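Local coordinates for nucleocapsid (Equine arteritis virus, PDB 2I9F), which forms the viral capsid by assembling dimers of its capsid-forming domain and probably binds the RNA genome it packages, at the interface of chains A and B. Residues are numbered along the deposited sequence; one frame, centred on the assembly and turned at random. Chains: chain A/B, Nucleocapsid.

The interface of chains A and B. Residues chain A 13, 51-55; chain B 45-48.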
loop_
_atom_site.group_PDB
_atom_site.type_symbol
_atom_site.label_atom_id
_atom_site.label_comp_id
_atom_site.label_asym_id
_atom_site.label_seq_id
_atom_site.Cartn_x
_atom_site.Cartn_y
_atom_site.Cartn_z
ATOM N N LEU A 13 3.504 0.526 17.447
ATOM C CA LEU A 13 2.060 0.266 17.550
ATOM C C LEU A 13 1.670 -1.131 18.018
ATOM O O LEU A 13 0.588 -1.328 18.545
ATOM C CB LEU A 13 1.374 0.582 16.205
ATOM C CG LEU A 13 0.920 2.027 16.080
ATOM C CD1 LEU A 13 0.206 2.178 14.774
ATOM C CD2 LEU A 13 -0.057 2.354 17.191
ATOM N N VAL A 51 5.374 -1.427 3.751
ATOM C CA VAL A 51 4.002 -1.422 3.184
ATOM C C VAL A 51 3.104 -0.586 4.059
ATOM O O VAL A 51 3.289 -0.554 5.274
ATOM C CB VAL A 51 3.408 -2.824 2.978
ATOM C CG1 VAL A 51 3.160 -3.545 4.352
ATOM C CG2 VAL A 51 2.076 -2.733 2.146
ATOM N N SER A 52 2.162 0.133 3.439
ATOM C CA SER A 52 1.233 1.001 4.185
ATOM C C SER A 52 -0.195 0.549 3.897
ATOM O O SER A 52 -0.483 0.104 2.813
ATOM C CB SER A 52 1.401 2.496 3.821
ATOM O OG SER A 52 2.683 2.976 4.191
ATOM N N TRP A 53 -1.066 0.640 4.897
ATOM C CA TRP A 53 -2.452 0.249 4.729
ATOM C C TRP A 53 -3.265 0.734 5.892
ATOM O O TRP A 53 -2.724 1.084 6.896
ATOM C CB TRP A 53 -2.588 -1.261 4.579
ATOM C CG TRP A 53 -2.475 -2.123 5.844
ATOM C CD1 TRP A 53 -3.514 -2.818 6.472
ATOM C CD2 TRP A 53 -1.300 -2.388 6.606
ATOM N NE1 TRP A 53 -3.023 -3.488 7.552
ATOM C CE2 TRP A 53 -1.666 -3.293 7.641
ATOM C CE3 TRP A 53 0.061 -2.031 6.465
ATOM C CZ2 TRP A 53 -0.729 -3.817 8.567
ATOM C CZ3 TRP A 53 0.997 -2.532 7.411
ATOM C CH2 TRP A 53 0.608 -3.400 8.435
ATOM N N VAL A 54 -4.571 0.809 5.668
ATOM C CA VAL A 54 -5.586 1.012 6.681
ATOM C C VAL A 54 -6.108 -0.332 7.073
ATOM O O VAL A 54 -6.666 -1.048 6.244
ATOM C CB VAL A 54 -6.722 1.922 6.181
ATOM C CG1 VAL A 54 -7.730 2.210 7.312
ATOM C CG2 VAL A 54 -6.121 3.199 5.626
ATOM N N PRO A 55 -5.943 -0.688 8.376
ATOM C CA PRO A 55 -6.382 -1.985 8.784
ATOM C C PRO A 55 -7.910 -2.077 8.829
ATOM O O PRO A 55 -8.622 -1.052 8.744
ATOM C CB PRO A 55 -5.719 -2.165 10.171
ATOM C CG PRO A 55 -5.584 -0.756 10.685
ATOM C CD PRO A 55 -5.361 0.102 9.485
ATOM N N GLY B 45 -2.840 8.730 7.471
ATOM C CA GLY B 45 -3.204 7.716 6.473
ATOM C C GLY B 45 -3.699 6.401 7.079
ATOM O O GLY B 45 -4.878 6.015 6.846
ATOM N N GLY B 46 -2.832 5.723 7.851
ATOM C CA GLY B 46 -3.107 4.401 8.443
ATOM C C GLY B 46 -1.803 3.850 9.036
ATOM O O GLY B 46 -1.083 4.570 9.730
ATOM N N LEU B 47 -1.476 2.595 8.754
ATOM C CA LEU B 47 -0.282 1.945 9.332
ATOM C C LEU B 47 0.814 1.849 8.269
ATOM O O LEU B 47 0.538 1.861 7.097
ATOM C CB LEU B 47 -0.611 0.518 9.811
ATOM C CG LEU B 47 -1.688 0.370 10.887
ATOM C CD1 LEU B 47 -1.971 -1.091 11.217
ATOM C CD2 LEU B 47 -1.306 1.124 12.115
ATOM N N THR B 48 2.053 1.718 8.704
ATOM C CA THR B 48 3.141 1.397 7.797
ATOM C C THR B 48 3.971 0.383 8.533
ATOM O O THR B 48 4.285 0.619 9.681
ATOM C CB THR B 48 4.017 2.618 7.544
ATOM O OG1 THR B 48 3.252 3.588 6.838
ATOM C CG2 THR B 48 5.267 2.244 6.690
#
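A:Trp53 and B:Leu47 pair where two copies of strand 47-53 run antiparallel, one from each chain, and so join the sheets of the arterivirus capsid-forming domain into one that spans the dimer. It is a worked example of dimerisation by sheet extension: the backbone supplies the ladder and the side chains probably help set its register. B:Leu47 N donates to A:Trp53 O at 2.7 Å, nearly straight at the hydrogen and close to the line of the carbonyl. The return bond, A:Trp53 N to B:Leu47 O at 3.0 Å, is more bent, its donor tilted out of the carbonyl plane.

At the next pair of the ladder, A:Ser52 and B:Thr48 meet tip to tip through their hydroxyls, OG and OG1 lying 2.8 Å apart; either could be the donor. Each hydroxyl stands anti to its own carbonyl carbon (chi1 -64° and -66°), and these matching torsions turn the two oxygens toward one another across the strands. The B:Thr48 methyl CG2 lies beside the serine oxygen. On this same side, past the end of the chain A strand, the A:Val54 methyl CG2 touches the carbonyl O of B:Gly45, in the loop that leads into the chain B strand, at 3.3 Å.

On the opposite side of the sheet B:Leu47 carries the apolar contact. Its CB sits above one face of the A:Trp53 indole, off-centre and near the ring margin, while CD1 is 4.0 Å from CZ2 of the benzo ring. With CG in the cleft flanked by the backbone N and the carbonyl carbon (chi1 77°), the ring lies back over its own strand, and A:Val51 O lies level with the ring at its border. The same leucine methyl, CD1, meets CG of A:Pro55 at 3.7 Å, the two side chains crossing at about a right angle.

Repeated by the two-fold axis, this patch probably helps set the register of the intersubunit sheet and hold together the dimer, the likely building unit of the capsid.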